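Local structure of sugar kinase, pfkB family (2AJR) at residues P21-E26 with G76-I81; V98-E103 with D130-H135; K233-V238 with A288-M293; A294-A299 with E316-E321. The protein is probably a sugar kinase of the pfkB family, possibly a 1-phosphofructokinase that uses ATP to phosphorylate a fructose phosphate. One frame throughout, in Å; residues are numbered along the deposited sequence. Where two conformers were deposited one is given.

Interaction 1: P21-E26 with G76-I81; sequences PALDRE and GYMGKI
Leu23 puts both terminal methyls against the N-terminal part of helix 76-89, where they meet Met78 and Ile81. Strand 22-28 belongs to the small four-stranded sheet that stands apart from the main sheet, consistent with the lid of ribokinase-type sugar kinases. The contact thus joins the lid to a helix of the larger alpha/beta domain. The side chains meet by apolar packing. CD1 of Leu23 lies 3.8 Å from CB of Met78, a selenomethionine here. The same CD1 also rests on the backbone, 3.5 Å from Met78 O. SE of Met78 is 3.8 Å from Leu23 CD1; bends at chi2 and chi3 lead the end of the chain away from the strand. The other branch, Leu23 CD2, reaches CG2 of Ile81 at 4.0 Å. Ile81 holds that CG2 opposite its backbone N, while CG1 takes the place beside the N (chi1 -64°). Leu23 crosses both side chains at about a right angle. With an alanine here both methyls would be lost, and a gap would probably open between strand and helix beside Met78 and Ile81. In the next shell, backbone bonds to Arg105 and Asn107 fix Leu23 in the lid sheet, and Met48 touches its side chain. The second subunit is close too: its Met48 packs on Met78, and its Met78 packs on Ile81. The start of the helix is gripped by Glu103, whose OE2 accepts from Tyr77 N and OE1 from Met78 N.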
loop_
_atom_site.group_PDB
_atom_site.type_symbol
_atom_site.label_atom_id
_atom_site.label_comp_id
_atom_site.label_asym_id
_atom_site.label_seq_id
_atom_site.Cartn_x
_atom_site.Cartn_y
_atom_site.Cartn_z
ATOM N N PRO A 21 -4.500 -15.231 1.056
ATOM C CA PRO A 21 -5.102 -14.172 1.859
ATOM C C PRO A 21 -4.523 -12.813 1.568
ATOM O O PRO A 21 -3.445 -12.718 0.990
ATOM C CB PRO A 21 -4.700 -14.540 3.291
ATOM C CG PRO A 21 -4.287 -15.957 3.232
ATOM C CD PRO A 21 -3.704 -16.150 1.885
ATOM N N ALA A 22 -5.214 -11.760 1.999
ATOM C CA ALA A 22 -4.677 -10.412 1.847
ATOM C C ALA A 22 -5.071 -9.524 3.016
ATOM O O ALA A 22 -6.084 -9.758 3.652
ATOM C CB ALA A 22 -5.135 -9.812 0.536
ATOM N N LEU A 23 -4.236 -8.537 3.316
ATOM C CA LEU A 23 -4.654 -7.372 4.075
ATOM C C LEU A 23 -5.201 -6.348 3.093
ATOM O O LEU A 23 -4.518 -5.951 2.165
ATOM C CB LEU A 23 -3.473 -6.763 4.819
ATOM C CG LEU A 23 -3.053 -7.569 6.033
ATOM C CD1 LEU A 23 -1.660 -7.173 6.469
ATOM C CD2 LEU A 23 -4.063 -7.345 7.139
ATOM N N ASP A 24 -6.439 -5.933 3.288
ATOM C CA ASP A 24 -7.060 -4.955 2.423
ATOM C C ASP A 24 -6.841 -3.594 3.042
ATOM O O ASP A 24 -7.255 -3.352 4.178
ATOM C CB ASP A 24 -8.561 -5.221 2.288
ATOM C CG ASP A 24 -8.875 -6.309 1.295
ATOM O OD1 ASP A 24 -8.264 -6.304 0.192
ATOM O OD2 ASP A 24 -9.742 -7.172 1.612
ATOM N N ARG A 25 -6.159 -2.716 2.316
ATOM C CA ARG A 25 -6.088 -1.321 2.691
ATOM C C ARG A 25 -7.047 -0.509 1.841
ATOM O O ARG A 25 -6.777 -0.244 0.667
ATOM C CB ARG A 25 -4.679 -0.774 2.530
ATOM C CG ARG A 25 -4.608 0.729 2.920
ATOM C CD ARG A 25 -3.317 1.093 3.620
ATOM N NE ARG A 25 -3.268 0.616 5.004
ATOM C CZ ARG A 25 -3.890 1.186 6.038
ATOM N NH1 ARG A 25 -4.640 2.274 5.884
ATOM N NH2 ARG A 25 -3.753 0.660 7.243
ATOM N N GLU A 26 -8.160 -0.110 2.449
ATOM C CA GLU A 26 -9.156 0.746 1.803
ATOM C C GLU A 26 -8.863 2.219 2.109
ATOM O O GLU A 26 -8.571 2.609 3.238
ATOM C CB GLU A 26 -10.569 0.379 2.274
ATOM C CG GLU A 26 -10.977 -1.121 2.155
ATOM C CD GLU A 26 -11.780 -1.634 3.401
ATOM O OE1 GLU A 26 -13.009 -1.325 3.484
ATOM O OE2 GLU A 26 -11.171 -2.338 4.286
ATOM N N GLY A 76 5.362 -13.717 6.901
ATOM C CA GLY A 76 6.012 -12.449 7.224
ATOM C C GLY A 76 5.261 -11.499 8.136
ATOM O O GLY A 76 4.390 -11.902 8.904
ATOM N N TYR A 77 5.617 -10.223 8.035
ATOM C CA TYR A 77 5.009 -9.159 8.828
ATOM C C TYR A 77 3.516 -9.012 8.579
ATOM O O TYR A 77 2.731 -8.847 9.522
ATOM C CB TYR A 77 5.664 -7.819 8.506
ATOM C CG TYR A 77 7.119 -7.705 8.879
ATOM C CD1 TYR A 77 7.537 -7.784 10.219
ATOM C CD2 TYR A 77 8.079 -7.478 7.895
ATOM C CE1 TYR A 77 8.879 -7.646 10.557
ATOM C CE2 TYR A 77 9.418 -7.342 8.216
ATOM C CZ TYR A 77 9.816 -7.426 9.545
ATOM O OH TYR A 77 11.160 -7.285 9.822
HETATM N N MSE A 78 3.128 -9.045 7.309
HETATM C CA MSE A 78 1.737 -8.894 6.949
HETATM C C MSE A 78 0.953 -10.087 7.474
HETATM O O MSE A 78 -0.184 -9.955 7.949
HETATM C CB MSE A 78 1.593 -8.795 5.433
HETATM C CG MSE A 78 2.319 -7.602 4.803
HETATM SE SE MSE A 78 1.779 -5.873 5.545
HETATM C CE MSE A 78 3.191 -5.503 6.811
ATOM N N GLY A 79 1.570 -11.258 7.414
ATOM C CA GLY A 79 0.927 -12.443 7.934
ATOM C C GLY A 79 0.566 -12.277 9.391
ATOM O O GLY A 79 -0.545 -12.606 9.790
ATOM N N LYS A 80 1.500 -11.756 10.182
ATOM C CA LYS A 80 1.277 -11.604 11.618
ATOM C C LYS A 80 0.116 -10.676 11.904
ATOM O O LYS A 80 -0.734 -10.971 12.745
ATOM C CB LYS A 80 2.529 -11.071 12.337
ATOM C CG LYS A 80 2.253 -10.622 13.781
ATOM C CD LYS A 80 3.509 -10.663 14.676
ATOM C CE LYS A 80 3.231 -10.155 16.116
ATOM N NZ LYS A 80 2.391 -8.877 16.161
ATOM N N ILE A 81 0.092 -9.547 11.206
ATOM C CA ILE A 81 -0.993 -8.610 11.341
ATOM C C ILE A 81 -2.310 -9.291 10.990
ATOM O O ILE A 81 -3.288 -9.163 11.720
ATOM C CB ILE A 81 -0.808 -7.386 10.430
ATOM C CG1 ILE A 81 0.438 -6.598 10.825
ATOM C CG2 ILE A 81 -2.043 -6.469 10.496
ATOM C CD1 ILE A 81 0.837 -5.572 9.753
#

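Interaction 2: V98-E103 with D130-H135; sequences VYVEGE and DMDVNH
Asp132 and Val100 make the closest contact between residues 98-103 and 130-135. The Asp132 side chain can be followed outward. Its CB is 4.0 Å from Val100 CG1. The next atom, CG, comes within 3.6 Å of the same methyl. At the end, OD2 lies 3.3 Å from Val100 CG1 and also reaches Val100 CB, at 3.7 Å. A carboxylate oxygen therefore sits against a branched apolar side chain, in van der Waals contact rather than a polar bond. The Asp132 CG lies opposite its own carbonyl carbon (chi1 -68°), which sends the carboxylate toward the strand. Val100 meets it with the branch next to its backbone N.

Val98 makes looser contacts, with Asp132 again and with His135 further along the helix. Its CG1 is 4.2 Å from Asp132 O. Val98 CG2 lies 4.2 Å from His135 C. The His135 ring itself leads away.

Strand 98-100 and helix 130-135 run nearly antiparallel, at 169°, with axes 8.9 Å apart at closest approach. Thr129 OG1 accepts a hydrogen bond from Asp132 N in the first turn. Pro126 touches Val100 from the loop before the helix, and Phe73 of strand 68-75 touches both valines. Helix 130-144 thus packs on the outermost parallel strand of the main alpha/beta sheet, with 68-75 as the next strand in.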
loop_
_atom_site.group_PDB
_atom_site.type_symbol
_atom_site.label_atom_id
_atom_site.label_comp_id
_atom_site.label_asym_id
_atom_site.label_seq_id
_atom_site.Cartn_x
_atom_site.Cartn_y
_atom_site.Cartn_z
ATOM N N VAL A 98 -0.902 -22.428 7.406
ATOM C CA VAL A 98 0.491 -22.812 7.266
ATOM C C VAL A 98 1.309 -21.544 7.046
ATOM O O VAL A 98 1.023 -20.761 6.126
ATOM C CB VAL A 98 0.682 -23.750 6.082
ATOM C CG1 VAL A 98 2.158 -23.864 5.716
ATOM C CG2 VAL A 98 0.073 -25.087 6.407
ATOM N N TYR A 99 2.322 -21.356 7.886
ATOM C CA TYR A 99 3.180 -20.187 7.842
ATOM C C TYR A 99 4.288 -20.392 6.836
ATOM O O TYR A 99 4.995 -21.382 6.903
ATOM C CB TYR A 99 3.755 -19.905 9.231
ATOM C CG TYR A 99 2.695 -19.306 10.116
ATOM C CD1 TYR A 99 1.708 -20.105 10.674
ATOM C CD2 TYR A 99 2.640 -17.934 10.349
ATOM C CE1 TYR A 99 0.708 -19.570 11.445
ATOM C CE2 TYR A 99 1.637 -17.388 11.143
ATOM C CZ TYR A 99 0.673 -18.220 11.677
ATOM O OH TYR A 99 -0.328 -17.719 12.459
ATOM N N VAL A 100 4.431 -19.456 5.910
ATOM C CA VAL A 100 5.382 -19.581 4.823
ATOM C C VAL A 100 6.415 -18.465 4.917
ATOM O O VAL A 100 6.227 -17.501 5.645
ATOM C CB VAL A 100 4.664 -19.565 3.434
ATOM C CG1 VAL A 100 3.715 -20.733 3.308
ATOM C CG2 VAL A 100 3.888 -18.255 3.202
ATOM N N GLU A 101 7.519 -18.634 4.200
ATOM C CA GLU A 101 8.570 -17.628 4.098
ATOM C C GLU A 101 8.035 -16.670 3.056
ATOM O O GLU A 101 7.562 -17.102 2.014
ATOM C CB GLU A 101 9.887 -18.305 3.646
ATOM C CG GLU A 101 11.218 -17.568 3.949
ATOM C CD GLU A 101 11.522 -17.422 5.445
ATOM O OE1 GLU A 101 11.702 -18.456 6.133
ATOM O OE2 GLU A 101 11.600 -16.266 5.941
ATOM N N GLY A 102 8.030 -15.376 3.318
ATOM C CA GLY A 102 7.480 -14.440 2.323
ATOM C C GLY A 102 6.271 -13.733 2.876
ATOM O O GLY A 102 5.671 -14.191 3.833
ATOM N N GLU A 103 5.912 -12.614 2.262
ATOM C CA GLU A 103 4.876 -11.747 2.800
ATOM C C GLU A 103 3.474 -12.055 2.282
ATOM O O GLU A 103 3.265 -12.204 1.079
ATOM C CB GLU A 103 5.215 -10.292 2.489
ATOM C CG GLU A 103 6.472 -9.793 3.208
ATOM C CD GLU A 103 6.275 -9.536 4.709
ATOM O OE1 GLU A 103 5.145 -9.196 5.111
ATOM O OE2 GLU A 103 7.259 -9.664 5.475
ATOM N N ASP A 130 6.756 -26.549 -2.404
ATOM C CA ASP A 130 6.055 -27.829 -2.450
ATOM C C ASP A 130 5.908 -28.451 -1.042
ATOM O O ASP A 130 4.919 -29.119 -0.748
ATOM C CB ASP A 130 6.778 -28.789 -3.406
ATOM C CG ASP A 130 5.829 -29.481 -4.358
ATOM O OD1 ASP A 130 4.958 -28.793 -4.938
ATOM O OD2 ASP A 130 5.963 -30.705 -4.539
HETATM N N MSE A 131 6.898 -28.236 -0.183
HETATM C CA MSE A 131 6.765 -28.683 1.196
HETATM C C MSE A 131 5.613 -27.967 1.899
HETATM O O MSE A 131 4.845 -28.612 2.613
HETATM C CB MSE A 131 8.079 -28.560 1.975
HETATM C CG MSE A 131 8.891 -29.861 1.969
HETATM SE SE MSE A 131 7.878 -31.423 2.661
HETATM C CE MSE A 131 8.699 -31.543 4.487
ATOM N N ASP A 132 5.458 -26.665 1.662
ATOM C CA ASP A 132 4.368 -25.906 2.253
ATOM C C ASP A 132 3.022 -26.446 1.785
ATOM O O ASP A 132 2.100 -26.615 2.590
ATOM C CB ASP A 132 4.460 -24.417 1.895
ATOM C CG ASP A 132 5.653 -23.717 2.527
ATOM O OD1 ASP A 132 6.190 -24.219 3.544
ATOM O OD2 ASP A 132 6.052 -22.658 1.973
ATOM N N VAL A 133 2.904 -26.719 0.491
ATOM C CA VAL A 133 1.641 -27.215 -0.047
ATOM C C VAL A 133 1.320 -28.570 0.587
ATOM O O VAL A 133 0.172 -28.824 0.929
ATOM C CB VAL A 133 1.637 -27.263 -1.617
ATOM C CG1 VAL A 133 0.436 -28.038 -2.161
ATOM C CG2 VAL A 133 1.636 -25.858 -2.171
ATOM N N ASN A 134 2.329 -29.417 0.777
ATOM C CA ASN A 134 2.116 -30.715 1.419
ATOM C C ASN A 134 1.656 -30.592 2.862
ATOM O O ASN A 134 0.713 -31.255 3.276
ATOM C CB ASN A 134 3.369 -31.591 1.326
ATOM C CG ASN A 134 3.577 -32.146 -0.073
ATOM O OD1 ASN A 134 2.633 -32.235 -0.877
ATOM N ND2 ASN A 134 4.808 -32.525 -0.376
ATOM N N HIS A 135 2.297 -29.723 3.619
ATOM C CA HIS A 135 1.875 -29.482 4.985
ATOM C C HIS A 135 0.451 -28.986 4.994
ATOM O O HIS A 135 -0.332 -29.374 5.849
ATOM C CB HIS A 135 2.774 -28.458 5.661
ATOM C CG HIS A 135 4.140 -28.968 5.955
ATOM N ND1 HIS A 135 5.213 -28.130 6.158
ATOM C CD2 HIS A 135 4.616 -30.231 6.079
ATOM C CE1 HIS A 135 6.293 -28.855 6.406
ATOM N NE2 HIS A 135 5.958 -30.133 6.366
#

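Interaction 3: K233-V238 with A288-M293; sequences KSQVSV and ANFLEM
Packing of Phe290 on Val236 and Gln235 is a largely apolar contact in the large alpha/beta domain of the ribokinase fold. It joins the first turn of helix 290-304 to the start of strand 236-241, with Gln235 in the loop just before it. The ring lies obliquely to both partners. Val236 holds CG1 between its backbone N and carbonyl carbon (chi1 67°), and this branch reaches Phe290 CD1 at 3.7 Å. Val236 CG2 meets Phe290 CB. At the far end of the ring, Gln235 CB is 3.7 Å from Phe290 CZ. The amide of Gln235 is turned 69° from the ring plane, and its OE1 is taken by a hydrogen bond from Asn199 ND2. Ala288 O lies 3.7 Å above the plane of the Phe290 ring, over its centre. A serine in place of Phe290 would remove the ring, and Val236 and the Gln235 side chain would probably lose their cover from the helix. Thr250 touches Phe290 and Val236. Asn289 is the N-cap of the helix: its OD1 accepts from Glu292 N at 3.2 Å, fairly straight, with the donor tilted out of the carbonyl plane.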
loop_
_atom_site.group_PDB
_atom_site.type_symbol
_atom_site.label_atom_id
_atom_site.label_comp_id
_atom_site.label_asym_id
_atom_site.label_seq_id
_atom_site.Cartn_x
_atom_site.Cartn_y
_atom_site.Cartn_z
ATOM N N LYS A 233 -23.061 -31.199 -13.128
ATOM C CA LYS A 233 -22.150 -31.894 -12.234
ATOM C C LYS A 233 -22.249 -31.383 -10.778
ATOM O O LYS A 233 -21.914 -32.106 -9.845
ATOM C CB LYS A 233 -20.725 -31.767 -12.795
ATOM C CG LYS A 233 -20.561 -32.313 -14.240
ATOM C CD LYS A 233 -19.321 -31.738 -14.945
ATOM N N SER A 234 -22.709 -30.144 -10.599
ATOM C CA SER A 234 -22.950 -29.556 -9.283
ATOM C C SER A 234 -24.442 -29.400 -9.083
ATOM O O SER A 234 -25.180 -29.239 -10.044
ATOM C CB SER A 234 -22.301 -28.178 -9.183
ATOM O OG SER A 234 -20.893 -28.261 -9.282
ATOM N N GLN A 235 -24.884 -29.412 -7.833
ATOM C CA GLN A 235 -26.313 -29.298 -7.530
ATOM C C GLN A 235 -26.843 -27.890 -7.758
ATOM O O GLN A 235 -28.016 -27.715 -8.089
ATOM C CB GLN A 235 -26.599 -29.710 -6.092
ATOM C CG GLN A 235 -26.181 -31.132 -5.763
ATOM C CD GLN A 235 -26.462 -31.478 -4.334
ATOM O OE1 GLN A 235 -25.734 -31.074 -3.430
ATOM N NE2 GLN A 235 -27.534 -32.214 -4.109
ATOM N N VAL A 236 -26.001 -26.873 -7.567
ATOM C CA VAL A 236 -26.439 -25.511 -7.857
ATOM C C VAL A 236 -25.287 -24.656 -8.356
ATOM O O VAL A 236 -24.169 -24.740 -7.845
ATOM C CB VAL A 236 -27.146 -24.866 -6.636
ATOM C CG1 VAL A 236 -26.173 -24.650 -5.507
ATOM C CG2 VAL A 236 -27.858 -23.565 -7.036
ATOM N N SER A 237 -25.569 -23.866 -9.388
ATOM C CA SER A 237 -24.623 -22.911 -9.919
ATOM C C SER A 237 -25.232 -21.525 -9.811
ATOM O O SER A 237 -26.420 -21.359 -10.042
ATOM C CB SER A 237 -24.286 -23.244 -11.370
ATOM O OG SER A 237 -25.423 -23.197 -12.203
ATOM N N VAL A 238 -24.422 -20.544 -9.419
ATOM C CA VAL A 238 -24.854 -19.155 -9.340
ATOM C C VAL A 238 -23.901 -18.350 -10.200
ATOM O O VAL A 238 -22.714 -18.267 -9.902
ATOM C CB VAL A 238 -24.818 -18.606 -7.919
ATOM C CG1 VAL A 238 -25.357 -17.157 -7.912
ATOM C CG2 VAL A 238 -25.617 -19.485 -6.975
ATOM N N ALA A 288 -30.846 -27.669 2.529
ATOM C CA ALA A 288 -30.398 -27.531 1.142
ATOM C C ALA A 288 -31.513 -27.190 0.153
ATOM O O ALA A 288 -31.686 -27.878 -0.858
ATOM C CB ALA A 288 -29.705 -28.806 0.706
ATOM N N ASN A 289 -32.271 -26.138 0.447
ATOM C CA ASN A 289 -33.188 -25.570 -0.528
ATOM C C ASN A 289 -32.400 -24.517 -1.300
ATOM O O ASN A 289 -32.112 -23.439 -0.785
ATOM C CB ASN A 289 -34.407 -24.957 0.152
ATOM C CG ASN A 289 -35.407 -24.405 -0.842
ATOM O OD1 ASN A 289 -35.054 -23.636 -1.739
ATOM N ND2 ASN A 289 -36.667 -24.798 -0.692
ATOM N N PHE A 290 -32.049 -24.848 -2.538
ATOM C CA PHE A 290 -31.042 -24.115 -3.292
ATOM C C PHE A 290 -31.489 -22.750 -3.788
ATOM O O PHE A 290 -30.758 -21.778 -3.649
ATOM C CB PHE A 290 -30.547 -24.965 -4.458
ATOM C CG PHE A 290 -29.830 -26.205 -4.023
ATOM C CD1 PHE A 290 -28.700 -26.116 -3.225
ATOM C CD2 PHE A 290 -30.285 -27.466 -4.394
ATOM C CE1 PHE A 290 -28.036 -27.266 -2.801
ATOM C CE2 PHE A 290 -29.617 -28.621 -3.989
ATOM C CZ PHE A 290 -28.494 -28.519 -3.190
ATOM N N LEU A 291 -32.674 -22.657 -4.362
ATOM C CA LEU A 291 -33.145 -21.363 -4.822
ATOM C C LEU A 291 -33.185 -20.412 -3.633
ATOM O O LEU A 291 -32.646 -19.299 -3.706
ATOM C CB LEU A 291 -34.519 -21.440 -5.502
ATOM C CG LEU A 291 -34.949 -20.087 -6.106
ATOM C CD1 LEU A 291 -33.896 -19.568 -7.076
ATOM C CD2 LEU A 291 -36.321 -20.151 -6.768
ATOM N N GLU A 292 -33.787 -20.856 -2.528
ATOM C CA GLU A 292 -33.831 -20.017 -1.315
ATOM C C GLU A 292 -32.433 -19.712 -0.755
ATOM O O GLU A 292 -32.209 -18.627 -0.227
ATOM C CB GLU A 292 -34.744 -20.615 -0.249
ATOM C CG GLU A 292 -36.214 -20.735 -0.700
ATOM C CD GLU A 292 -36.929 -19.392 -0.821
ATOM O OE1 GLU A 292 -36.951 -18.619 0.156
ATOM O OE2 GLU A 292 -37.501 -19.115 -1.892
HETATM N N MSE A 293 -31.490 -20.639 -0.903
HETATM C CA MSE A 293 -30.092 -20.346 -0.582
HETATM C C MSE A 293 -29.535 -19.214 -1.408
HETATM O O MSE A 293 -28.953 -18.294 -0.858
HETATM C CB MSE A 293 -29.198 -21.532 -0.850
HETATM C CG MSE A 293 -29.061 -22.484 0.294
HETATM SE SE MSE A 293 -27.777 -23.860 -0.196
HETATM C CE MSE A 293 -26.533 -22.818 -1.130
#

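Interaction 4: A294-A299 with E316-E321; sequences AKFGFA and EAIKKE
Ala299 and Glu321 bring the two backbones together, their CA atoms 5.2 Å apart, where residues 316-321 come up against helix 290-304. The small side chain of Ala299 is consistent with so close an approach. Its CB lies 3.7 Å from Ile318 O and 3.8 Å from Ile318 CG2.

Ile318 is wedged between Ala299 and Phe296. Its CG2 sits over one face of the Phe296 ring, 4.0 Å from the centroid and 25° off the ring normal, a CH-pi contact. The methyl is displaced toward the rim, nearest CE1 and CZ. The Phe296 side chain swings out to meet it because CG lies opposite the backbone N (chi1 -171°). The two side chains cross at about a right angle.

Glu321 touches with its aliphatic part. CG is 3.4 Å from Ala299 O, and a bend at chi2 turns the carboxylate elsewhere. There OE2 forms a salt bridge with Arg306 NE, and OE1 a hydrogen bond with His324 ND1. Both oxygens of this buried acid are thus satisfied, and the nearby arginine probably favours its charged form.

Helix 290-304 continues to Ala304, which with Arg307, Glu309 and His267 forms the magnesium site. The Glu321 side chain is about 11 Å from the ion. This is packing of segment 316-321 on helix 290-304, near but not at the metal site, in the C-terminal part of the pfkB kinase fold.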
loop_
_atom_site.group_PDB
_atom_site.type_symbol
_atom_site.label_atom_id
_atom_site.label_comp_id
_atom_site.label_asym_id
_atom_site.label_seq_id
_atom_site.Cartn_x
_atom_site.Cartn_y
_atom_site.Cartn_z
ATOM N N ALA A 294 -29.687 -19.298 -2.730
ATOM C CA ALA A 294 -29.209 -18.240 -3.620
ATOM C C ALA A 294 -29.891 -16.897 -3.329
ATOM O O ALA A 294 -29.247 -15.851 -3.390
ATOM C CB ALA A 294 -29.406 -18.633 -5.064
ATOM N N LYS A 295 -31.183 -16.934 -3.002
ATOM C CA LYS A 295 -31.945 -15.716 -2.695
ATOM C C LYS A 295 -31.429 -15.042 -1.442
ATOM O O LYS A 295 -31.328 -13.817 -1.378
ATOM C CB LYS A 295 -33.441 -16.025 -2.521
ATOM C CG LYS A 295 -34.200 -16.186 -3.854
ATOM C CD LYS A 295 -35.565 -16.861 -3.698
ATOM C CE LYS A 295 -36.595 -15.954 -3.015
ATOM N NZ LYS A 295 -37.905 -16.639 -2.830
ATOM N N PHE A 296 -31.134 -15.850 -0.434
ATOM C CA PHE A 296 -30.600 -15.330 0.806
ATOM C C PHE A 296 -29.183 -14.802 0.562
ATOM O O PHE A 296 -28.795 -13.769 1.109
ATOM C CB PHE A 296 -30.601 -16.409 1.890
ATOM C CG PHE A 296 -30.258 -15.890 3.262
ATOM C CD1 PHE A 296 -31.236 -15.345 4.072
ATOM C CD2 PHE A 296 -28.965 -15.953 3.738
ATOM C CE1 PHE A 296 -30.928 -14.866 5.332
ATOM C CE2 PHE A 296 -28.651 -15.484 4.993
ATOM C CZ PHE A 296 -29.636 -14.933 5.794
ATOM N N GLY A 297 -28.424 -15.504 -0.274
ATOM C CA GLY A 297 -27.097 -15.060 -0.655
ATOM C C GLY A 297 -27.174 -13.699 -1.312
ATOM O O GLY A 297 -26.398 -12.798 -0.976
ATOM N N PHE A 298 -28.138 -13.545 -2.222
ATOM C CA PHE A 298 -28.302 -12.307 -2.984
ATOM C C PHE A 298 -28.640 -11.169 -2.033
ATOM O O PHE A 298 -28.100 -10.083 -2.162
ATOM C CB PHE A 298 -29.383 -12.467 -4.076
ATOM C CG PHE A 298 -29.347 -11.398 -5.136
ATOM C CD1 PHE A 298 -30.029 -10.200 -4.962
ATOM C CD2 PHE A 298 -28.620 -11.583 -6.301
ATOM C CE1 PHE A 298 -29.980 -9.208 -5.934
ATOM C CE2 PHE A 298 -28.570 -10.599 -7.280
ATOM C CZ PHE A 298 -29.255 -9.412 -7.099
ATOM N N ALA A 299 -29.510 -11.438 -1.064
ATOM C CA ALA A 299 -29.861 -10.457 -0.036
ATOM C C ALA A 299 -28.616 -9.951 0.695
ATOM O O ALA A 299 -28.467 -8.746 0.900
ATOM C CB ALA A 299 -30.843 -11.058 0.954
ATOM N N GLU A 316 -30.133 -8.792 10.581
ATOM C CA GLU A 316 -31.061 -7.673 10.439
ATOM C C GLU A 316 -30.859 -6.975 9.091
ATOM O O GLU A 316 -31.824 -6.726 8.382
ATOM C CB GLU A 316 -30.909 -6.666 11.595
ATOM C CG GLU A 316 -31.792 -5.396 11.448
ATOM C CD GLU A 316 -31.768 -4.448 12.676
ATOM O OE1 GLU A 316 -30.772 -4.460 13.443
ATOM O OE2 GLU A 316 -32.749 -3.678 12.865
ATOM N N ALA A 317 -29.608 -6.679 8.740
ATOM C CA ALA A 317 -29.293 -5.931 7.517
ATOM C C ALA A 317 -29.568 -6.769 6.259
ATOM O O ALA A 317 -29.840 -6.214 5.177
ATOM C CB ALA A 317 -27.838 -5.453 7.539
ATOM N N ILE A 318 -29.488 -8.096 6.403
ATOM C CA ILE A 318 -29.758 -9.024 5.300
ATOM C C ILE A 318 -31.258 -9.119 5.014
ATOM O O ILE A 318 -31.683 -8.973 3.879
ATOM C CB ILE A 318 -29.203 -10.437 5.599
ATOM C CG1 ILE A 318 -27.671 -10.406 5.592
ATOM C CG2 ILE A 318 -29.704 -11.437 4.573
ATOM C CD1 ILE A 318 -27.024 -11.658 6.091
ATOM N N LYS A 319 -32.054 -9.363 6.050
ATOM C CA LYS A 319 -33.515 -9.465 5.908
ATOM C C LYS A 319 -34.139 -8.209 5.290
ATOM O O LYS A 319 -35.124 -8.311 4.566
ATOM C CB LYS A 319 -34.182 -9.761 7.267
ATOM C CG LYS A 319 -34.111 -11.229 7.707
ATOM C CD LYS A 319 -34.847 -11.453 9.017
ATOM C CE LYS A 319 -35.046 -12.942 9.328
ATOM N NZ LYS A 319 -36.126 -13.172 10.358
ATOM N N LYS A 320 -33.557 -7.042 5.578
ATOM C CA LYS A 320 -34.004 -5.757 5.009
ATOM C C LYS A 320 -33.962 -5.697 3.483
ATOM O O LYS A 320 -34.610 -4.856 2.873
ATOM C CB LYS A 320 -33.153 -4.605 5.561
ATOM C CG LYS A 320 -33.631 -4.071 6.901
ATOM C CD LYS A 320 -32.553 -3.230 7.588
ATOM C CE LYS A 320 -33.101 -2.548 8.837
ATOM N NZ LYS A 320 -32.035 -2.123 9.804
ATOM N N GLU A 321 -33.183 -6.580 2.879
ATOM C CA GLU A 321 -32.987 -6.566 1.451
ATOM C C GLU A 321 -33.958 -7.479 0.725
ATOM O O GLU A 321 -33.967 -7.496 -0.506
ATOM C CB GLU A 321 -31.551 -6.981 1.109
ATOM C CG GLU A 321 -30.475 -6.055 1.663
ATOM C CD GLU A 321 -30.567 -4.632 1.130
ATOM O OE1 GLU A 321 -31.274 -4.392 0.124
ATOM O OE2 GLU A 321 -29.922 -3.747 1.731
#

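How the interactions relate
The four contacts follow one another along the chain, and none nests in or crosses another. Interaction 1 closes a loop of 49 residues and ties the lid sheet to helix 76-89. Strand 93-100 comes next, and interaction 2 closes the loop of 26 residues that carries two further lid strands. These two contacts touch through Glu103, with centres 16 Å apart. Interaction 3 closes another loop of 49 residues, joining strand 236-241, in the same large sheet as strand 93-100, to helix 290-304. Interaction 4 continues on that helix and closes a loop of 16 residues with helix 315-319. Interactions 1 and 3 lie on opposite sides of the chain's centre, as do interactions 2 and 4.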